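PDB 1NF2: phosphatase from Thermotoga maritima, which is a haloacid dehalogenase-family enzyme that probably hydrolyses phosphate esters with the help of a bound magnesium ion. Local coordinates for residues 81-85 and 86-90; 232-235 and 236-240; 92-95 and 96-100. All coordinates share one frame; numbering follows the deposited sequence.

Overall arrangement
Interactions 1 and 3 are the start and the finish of one helix, 85-95, with centres about 15 Å apart: residues 81-90 bring the chain into it from strand 76-80, an edge strand of the eight-stranded sheet, and residues 92-100 lead on to strand 102-105 of the six-stranded sheet. Interaction 2 flanks the eight-stranded sheet, where residues 232-240 turn from strand 227-230 into a short helix. Its centre is about 34 Å from that of interaction 1 and about 39 Å from that of interaction 3. It alone lies near the metal site: the side chain of Ala234 is about 4 Å from that of the magnesium ligand Asp214, and that of Ile235 about 9 Å from the ion.

Interaction 1: 81-85 and 86-90; sequences EKIPP and EVAKD
Two backbone hydrogen bonds open helix 85-95: Ala88 N donates to Pro84 O at 2.8 Å, nearly straight at 161°, and Lys89 N to Pro85 O at 3.0 Å. The first donor lies close to the line of the Pro84 carbonyl, whereas the second approaches above the plane of the Pro85 carbonyl and bends to 141° at the hydrogen. Pro84 occupies the N-cap, and the residues flanking the first turn form a hydrophobic staple, in which the residue before the cap touches one in the helix five positions later.

Here the staple joins Ile83 to Ala88. Ile83 CG2 is set anti to its backbone N, which places this methyl against Ala88 CB at 3.5 Å, while CG1, with chi1 at -70°, carries the other branch away from the helix. The same CG2 lies more loosely beside Val87 CG1, at 4.3 Å. Alanine suits its place because its single methyl fits both here and against Val140 of helix 136-143, and a backbone hydrogen bond between Ile83 and Thr145 ties the approach to the same neighbourhood.

Proline suits Pro85, the first residue of the helix, because an N-H there would have no carbonyl one turn earlier in the helix to bond to, and the ring holds phi at a helical value. The bond from Lys89 N also brings Lys89 CB to 3.1 Å from Pro85 O, and the extended chain then leads the ammonium away from the contact, as suits an exposed lysine, whose side chain also touches Ser141. The Pro84 ring and the Val87 side chain run side by side in the same direction, with Pro84 CG 3.9 Å from Val87 CB and equally far from Val87 CG2.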
loop_
_atom_site.group_PDB
_atom_site.type_symbol
_atom_site.label_atom_id
_atom_site.label_comp_id
_atom_site.label_asym_id
_atom_site.label_seq_id
_atom_site.Cartn_x
_atom_site.Cartn_y
_atom_site.Cartn_z
ATOM N N GLU A 81 9.784 6.252 -4.049
ATOM C CA GLU A 81 10.744 5.816 -3.039
ATOM C C GLU A 81 11.209 4.391 -3.333
ATOM O O GLU A 81 10.389 3.510 -3.604
ATOM C CB GLU A 81 10.098 5.854 -1.654
ATOM C CG GLU A 81 9.716 7.247 -1.158
ATOM C CD GLU A 81 10.900 8.057 -0.642
ATOM O OE1 GLU A 81 10.672 8.988 0.165
ATOM O OE2 GLU A 81 12.054 7.772 -1.040
ATOM N N LYS A 82 12.520 4.168 -3.283
ATOM C CA LYS A 82 13.066 2.837 -3.544
ATOM C C LYS A 82 14.317 2.536 -2.729
ATOM O O LYS A 82 14.833 3.397 -2.004
ATOM C CB LYS A 82 13.363 2.683 -5.039
ATOM C CG LYS A 82 14.252 3.768 -5.617
ATOM C CD LYS A 82 14.020 3.938 -7.115
ATOM C CE LYS A 82 14.293 2.656 -7.887
ATOM N NZ LYS A 82 14.032 2.811 -9.350
ATOM N N ILE A 83 14.775 1.292 -2.803
ATOM C CA ILE A 83 15.995 0.923 -2.103
ATOM C C ILE A 83 17.129 1.358 -3.036
ATOM O O ILE A 83 17.180 0.948 -4.201
ATOM C CB ILE A 83 16.086 -0.603 -1.849
ATOM C CG1 ILE A 83 15.061 -1.029 -0.798
ATOM C CG2 ILE A 83 17.472 -0.966 -1.354
ATOM C CD1 ILE A 83 14.004 -1.976 -1.316
ATOM N N PRO A 84 18.032 2.221 -2.547
ATOM C CA PRO A 84 19.146 2.678 -3.388
ATOM C C PRO A 84 19.949 1.496 -3.932
ATOM O O PRO A 84 20.304 0.585 -3.184
ATOM C CB PRO A 84 19.955 3.567 -2.444
ATOM C CG PRO A 84 19.631 3.024 -1.075
ATOM C CD PRO A 84 18.150 2.740 -1.174
ATOM N N PRO A 85 20.234 1.494 -5.247
ATOM C CA PRO A 85 20.988 0.428 -5.914
ATOM C C PRO A 85 22.231 -0.049 -5.166
ATOM O O PRO A 85 22.732 -1.140 -5.428
ATOM C CB PRO A 85 21.319 1.044 -7.270
ATOM C CG PRO A 85 20.110 1.863 -7.547
ATOM C CD PRO A 85 19.883 2.553 -6.211
ATOM N N GLU A 86 22.725 0.769 -4.239
ATOM C CA GLU A 86 23.900 0.412 -3.456
ATOM C C GLU A 86 23.518 -0.520 -2.318
ATOM O O GLU A 86 23.969 -1.663 -2.266
ATOM C CB GLU A 86 24.576 1.665 -2.898
ATOM C CG GLU A 86 25.285 2.489 -3.957
ATOM C CD GLU A 86 26.271 1.665 -4.767
ATOM O OE1 GLU A 86 27.198 1.081 -4.164
ATOM O OE2 GLU A 86 26.119 1.598 -6.005
ATOM N N VAL A 87 22.692 -0.030 -1.401
ATOM C CA VAL A 87 22.239 -0.850 -0.289
ATOM C C VAL A 87 21.551 -2.090 -0.862
ATOM O O VAL A 87 21.600 -3.171 -0.278
ATOM C CB VAL A 87 21.248 -0.074 0.600
ATOM C CG1 VAL A 87 20.559 -1.018 1.573
ATOM C CG2 VAL A 87 21.985 1.017 1.364
ATOM N N ALA A 88 20.919 -1.925 -2.020
ATOM C CA ALA A 88 20.226 -3.026 -2.671
ATOM C C ALA A 88 21.243 -4.064 -3.121
ATOM O O ALA A 88 21.043 -5.265 -2.930
ATOM C CB ALA A 88 19.437 -2.517 -3.867
ATOM N N LYS A 89 22.333 -3.594 -3.721
ATOM C CA LYS A 89 23.382 -4.488 -4.191
ATOM C C LYS A 89 23.999 -5.216 -3.002
ATOM O O LYS A 89 24.206 -6.426 -3.055
ATOM C CB LYS A 89 24.461 -3.708 -4.944
ATOM C CG LYS A 89 25.478 -4.601 -5.646
ATOM C CD LYS A 89 26.433 -3.798 -6.515
ATOM C CE LYS A 89 27.360 -4.712 -7.305
ATOM N NZ LYS A 89 28.265 -3.946 -8.206
ATOM N N ASP A 90 24.284 -4.474 -1.934
ATOM C CA ASP A 90 24.859 -5.053 -0.724
ATOM C C ASP A 90 23.974 -6.143 -0.134
ATOM O O ASP A 90 24.467 -7.179 0.321
ATOM C CB ASP A 90 25.066 -3.986 0.349
ATOM C CG ASP A 90 26.286 -3.135 0.097
ATOM O OD1 ASP A 90 26.641 -2.340 0.992
ATOM O OD2 ASP A 90 26.885 -3.259 -0.993
#

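Interaction 2: 232-235 and 236-240; sequences ENAI and EKVKE
The carboxylate of Glu236 folds back so that one of its faces looks onto the backbone of Ile235, with Glu236 CD 3.9 Å from Ile235 C. Its OE2 comes obliquely to Ile235 CB at 3.4 Å, and the two side chains cross at about a right angle; a first torsion of 29°, away from any staggered position, and a bend at chi2 together bring the group back. The second flat group is the carbonyl of Glu232, whose oxygen accepts a hydrogen bond from the ammonium of Lys239, 2.8 Å between NZ and O, the donor tilted 28° from the carbonyl plane.

To reach it, Lys239 bends at chi3 (-112°) and runs back over the loop: its CG passes Ala234 CB at 3.9 Å, and its CE comes to 3.3 Å from Ala234 O. Lysine suits this place because the long aliphatic part can lie along the loop while the charged end meets a carbonyl. The Glu232 carboxylate is not in contact with that ammonium, though their opposite charges may still favour each other. On the inner side, Ala234 CB meets Val238 CG1 at 3.7 Å, both apolar and buried, and Val238 continues onto Leu219 and Phe222 of helix 216-222.

Ile235 stands at the N-cap, where its carbonyl oxygen receives two weak bonds, from Val238 N at 3.0 Å and from Lys239 N at 3.3 Å. Lys237 points elsewhere, to a salt bridge with Glu216; beside the contact, Asn233 ND2 hydrogen-bonds to Gly11 O and its OD1 accepts from Asn249 N. Ala234 also touches the magnesium ligand Asp214. The whole is a strand-to-helix turn of the Rossmann-like haloacid dehalogenase core, in which loops following parallel strands gather round the metal site.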
loop_
_atom_site.group_PDB
_atom_site.type_symbol
_atom_site.label_atom_id
_atom_site.label_comp_id
_atom_site.label_asym_id
_atom_site.label_seq_id
_atom_site.Cartn_x
_atom_site.Cartn_y
_atom_site.Cartn_z
ATOM N N GLU A 232 -15.189 -0.958 11.464
ATOM C CA GLU A 232 -15.523 -1.741 12.653
ATOM C C GLU A 232 -14.548 -2.919 12.824
ATOM O O GLU A 232 -14.319 -3.392 13.931
ATOM C CB GLU A 232 -16.956 -2.276 12.579
ATOM C CG GLU A 232 -17.313 -3.120 13.801
ATOM C CD GLU A 232 -18.756 -3.612 13.828
ATOM O OE1 GLU A 232 -19.056 -4.481 14.680
ATOM O OE2 GLU A 232 -19.589 -3.133 13.019
ATOM N N ASN A 233 -13.981 -3.390 11.724
ATOM C CA ASN A 233 -13.039 -4.500 11.775
ATOM C C ASN A 233 -11.605 -4.032 12.078
ATOM O O ASN A 233 -10.687 -4.844 12.115
ATOM C CB ASN A 233 -13.069 -5.256 10.440
ATOM C CG ASN A 233 -13.142 -4.321 9.255
ATOM O OD1 ASN A 233 -14.156 -3.645 9.052
ATOM N ND2 ASN A 233 -12.066 -4.257 8.474
ATOM N N ALA A 234 -11.418 -2.732 12.303
ATOM C CA ALA A 234 -10.088 -2.183 12.578
ATOM C C ALA A 234 -9.506 -2.704 13.882
ATOM O O ALA A 234 -10.250 -3.104 14.774
ATOM C CB ALA A 234 -10.151 -0.662 12.625
ATOM N N ILE A 235 -8.180 -2.711 13.999
ATOM C CA ILE A 235 -7.589 -3.161 15.253
ATOM C C ILE A 235 -7.944 -2.106 16.292
ATOM O O ILE A 235 -8.253 -0.960 15.956
ATOM C CB ILE A 235 -6.037 -3.323 15.199
ATOM C CG1 ILE A 235 -5.360 -1.984 14.908
ATOM C CG2 ILE A 235 -5.656 -4.383 14.168
ATOM C CD1 ILE A 235 -5.404 -1.579 13.473
ATOM N N GLU A 236 -7.917 -2.516 17.552
ATOM C CA GLU A 236 -8.248 -1.659 18.676
ATOM C C GLU A 236 -7.546 -0.302 18.647
ATOM O O GLU A 236 -8.174 0.736 18.849
ATOM C CB GLU A 236 -7.923 -2.402 19.976
ATOM C CG GLU A 236 -6.773 -3.431 19.862
ATOM C CD GLU A 236 -7.159 -4.714 19.108
ATOM O OE1 GLU A 236 -8.126 -5.388 19.525
ATOM O OE2 GLU A 236 -6.490 -5.055 18.106
ATOM N N LYS A 237 -6.247 -0.316 18.383
ATOM C CA LYS A 237 -5.462 0.908 18.344
ATOM C C LYS A 237 -6.008 1.935 17.344
ATOM O O LYS A 237 -6.025 3.126 17.628
ATOM C CB LYS A 237 -4.004 0.572 18.009
ATOM C CG LYS A 237 -3.019 1.680 18.334
ATOM C CD LYS A 237 -1.600 1.318 17.919
ATOM C CE LYS A 237 -0.636 2.449 18.260
ATOM N NZ LYS A 237 0.722 2.241 17.679
ATOM N N VAL A 238 -6.441 1.475 16.175
ATOM C CA VAL A 238 -6.972 2.372 15.152
ATOM C C VAL A 238 -8.297 3.003 15.560
ATOM O O VAL A 238 -8.522 4.193 15.331
ATOM C CB VAL A 238 -7.146 1.634 13.800
ATOM C CG1 VAL A 238 -8.068 2.433 12.858
ATOM C CG2 VAL A 238 -5.784 1.459 13.147
ATOM N N LYS A 239 -9.168 2.212 16.175
ATOM C CA LYS A 239 -10.459 2.727 16.600
ATOM C C LYS A 239 -10.302 3.810 17.657
ATOM O O LYS A 239 -11.016 4.818 17.639
ATOM C CB LYS A 239 -11.325 1.591 17.136
ATOM C CG LYS A 239 -11.606 0.534 16.091
ATOM C CD LYS A 239 -12.867 -0.251 16.391
ATOM C CE LYS A 239 -12.551 -1.681 16.748
ATOM N NZ LYS A 239 -13.735 -2.551 16.518
ATOM N N GLU A 240 -9.354 3.605 18.565
ATOM C CA GLU A 240 -9.112 4.556 19.643
ATOM C C GLU A 240 -8.510 5.868 19.152
ATOM O O GLU A 240 -8.546 6.870 19.856
ATOM C CB GLU A 240 -8.202 3.923 20.700
ATOM C CG GLU A 240 -8.787 2.663 21.308
ATOM C CD GLU A 240 -7.878 2.027 22.336
ATOM O OE1 GLU A 240 -6.692 1.787 22.017
ATOM O OE2 GLU A 240 -8.350 1.754 23.457
#

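Interaction 3: 92-95 and 96-100; sequences IEYI and KPLNV
Lys96 N donates to Ile92 O at 3.0 Å and 151°, an ordinary helical backbone hydrogen bond, while Leu98 N turns to Ile95 O at 3.1 Å, a tighter three-residue step bent to 135°, its donor well above the carbonyl plane. Pro97 has no N-H to give, and its ring carbon CD instead lies 3.0 Å from Glu93 O, taking the place where a helical donor would sit. Asn99 adopts a positive phi, which lets the chain swing round toward strand 102-105.

Among apolar contacts, Ile95 and Val100 meet at about a right angle: Ile95 CG1, anti to its backbone N (chi1 -155°), comes to 3.6 Å from Val100 CG2, and Ile95 CD1 touches the same methyl at 3.7 Å. Branched aliphatic residues suit this buried place, for Ile95 also packs on Leu150 and Val100 on Leu160. This is the alpha/beta cap of the protein, in which helix 85-95 lies against strand 147-151 and beside helix 154-168. An alanine in place of Ile95 lacks CG1, CG2 and CD1, which would probably leave Val100 CG2 without its Ile95 neighbours and open a gap facing Leu150.

Tyr94 and Leu98 make a looser pair, the ring's CE2 standing 4.5 Å from Leu98 CD2 in an oblique approach; the same ring stacks edge-to-face with Phe168.

A mixed contact joins Ile92 and Lys96. The lysine lays its aliphatic CD against Ile92 CG2 at 3.5 Å, then bends at both outer torsions to bring its ammonium to Glu113 in a salt bridge, and its CG rests 3.1 Å from Ile92 O.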
loop_
_atom_site.group_PDB
_atom_site.type_symbol
_atom_site.label_atom_id
_atom_site.label_comp_id
_atom_site.label_asym_id
_atom_site.label_seq_id
_atom_site.Cartn_x
_atom_site.Cartn_y
_atom_site.Cartn_z
ATOM N N ILE A 92 21.644 -7.983 -1.728
ATOM C CA ILE A 92 21.595 -9.136 -2.626
ATOM C C ILE A 92 22.871 -9.974 -2.563
ATOM O O ILE A 92 22.806 -11.205 -2.514
ATOM C CB ILE A 92 21.334 -8.699 -4.100
ATOM C CG1 ILE A 92 19.827 -8.656 -4.373
ATOM C CG2 ILE A 92 21.985 -9.670 -5.073
ATOM C CD1 ILE A 92 19.060 -7.717 -3.485
ATOM N N GLU A 93 24.028 -9.318 -2.569
ATOM C CA GLU A 93 25.294 -10.040 -2.498
ATOM C C GLU A 93 25.433 -10.741 -1.147
ATOM O O GLU A 93 26.072 -11.784 -1.038
ATOM C CB GLU A 93 26.464 -9.086 -2.739
ATOM C CG GLU A 93 26.584 -8.670 -4.199
ATOM C CD GLU A 93 27.733 -7.712 -4.463
ATOM O OE1 GLU A 93 27.956 -7.377 -5.648
ATOM O OE2 GLU A 93 28.406 -7.295 -3.491
ATOM N N TYR A 94 24.800 -10.181 -0.127
ATOM C CA TYR A 94 24.837 -10.756 1.210
ATOM C C TYR A 94 23.896 -11.962 1.306
ATOM O O TYR A 94 24.228 -12.994 1.897
ATOM C CB TYR A 94 24.395 -9.700 2.220
ATOM C CG TYR A 94 24.524 -10.105 3.672
ATOM C CD1 TYR A 94 25.661 -9.772 4.411
ATOM C CD2 TYR A 94 23.493 -10.781 4.319
ATOM C CE1 TYR A 94 25.764 -10.098 5.766
ATOM C CE2 TYR A 94 23.585 -11.113 5.667
ATOM C CZ TYR A 94 24.721 -10.767 6.385
ATOM O OH TYR A 94 24.803 -11.091 7.718
ATOM N N ILE A 95 22.723 -11.820 0.698
ATOM C CA ILE A 95 21.688 -12.838 0.742
ATOM C C ILE A 95 21.850 -14.056 -0.172
ATOM O O ILE A 95 21.385 -15.147 0.161
ATOM C CB ILE A 95 20.327 -12.181 0.460
ATOM C CG1 ILE A 95 19.208 -12.999 1.082
ATOM C CG2 ILE A 95 20.103 -12.064 -1.038
ATOM C CD1 ILE A 95 17.849 -12.399 0.838
ATOM N N LYS A 96 22.504 -13.889 -1.317
ATOM C CA LYS A 96 22.663 -15.003 -2.244
ATOM C C LYS A 96 23.441 -16.208 -1.706
ATOM O O LYS A 96 23.004 -17.348 -1.865
ATOM C CB LYS A 96 23.272 -14.511 -3.565
ATOM C CG LYS A 96 22.296 -13.659 -4.386
ATOM C CD LYS A 96 22.943 -13.035 -5.625
ATOM C CE LYS A 96 23.249 -14.068 -6.703
ATOM N NZ LYS A 96 22.011 -14.698 -7.256
ATOM N N PRO A 97 24.596 -15.981 -1.058
ATOM C CA PRO A 97 25.344 -17.131 -0.541
ATOM C C PRO A 97 24.513 -17.947 0.450
ATOM O O PRO A 97 24.804 -19.113 0.708
ATOM C CB PRO A 97 26.559 -16.484 0.122
ATOM C CG PRO A 97 26.767 -15.244 -0.695
ATOM C CD PRO A 97 25.352 -14.732 -0.858
ATOM N N LEU A 98 23.476 -17.322 0.998
ATOM C CA LEU A 98 22.594 -17.970 1.965
ATOM C C LEU A 98 21.530 -18.859 1.320
ATOM O O LEU A 98 20.671 -19.409 2.011
ATOM C CB LEU A 98 21.919 -16.903 2.832
ATOM C CG LEU A 98 22.564 -16.547 4.175
ATOM C CD1 LEU A 98 24.075 -16.604 4.065
ATOM C CD2 LEU A 98 22.091 -15.177 4.619
ATOM N N ASN A 99 21.595 -19.002 0.000
ATOM C CA ASN A 99 20.630 -19.811 -0.742
ATOM C C ASN A 99 19.205 -19.696 -0.213
ATOM O O ASN A 99 18.744 -20.541 0.561
ATOM C CB ASN A 99 21.051 -21.281 -0.759
ATOM C CG ASN A 99 21.774 -21.656 -2.035
ATOM O OD1 ASN A 99 22.906 -21.234 -2.272
ATOM N ND2 ASN A 99 21.110 -22.444 -2.878
ATOM N N VAL A 100 18.518 -18.640 -0.642
ATOM C CA VAL A 100 17.142 -18.380 -0.241
ATOM C C VAL A 100 16.291 -18.124 -1.478
ATOM O O VAL A 100 16.803 -18.063 -2.596
ATOM C CB VAL A 100 17.055 -17.140 0.662
ATOM C CG1 VAL A 100 17.865 -17.359 1.927
ATOM C CG2 VAL A 100 17.565 -15.923 -0.089
#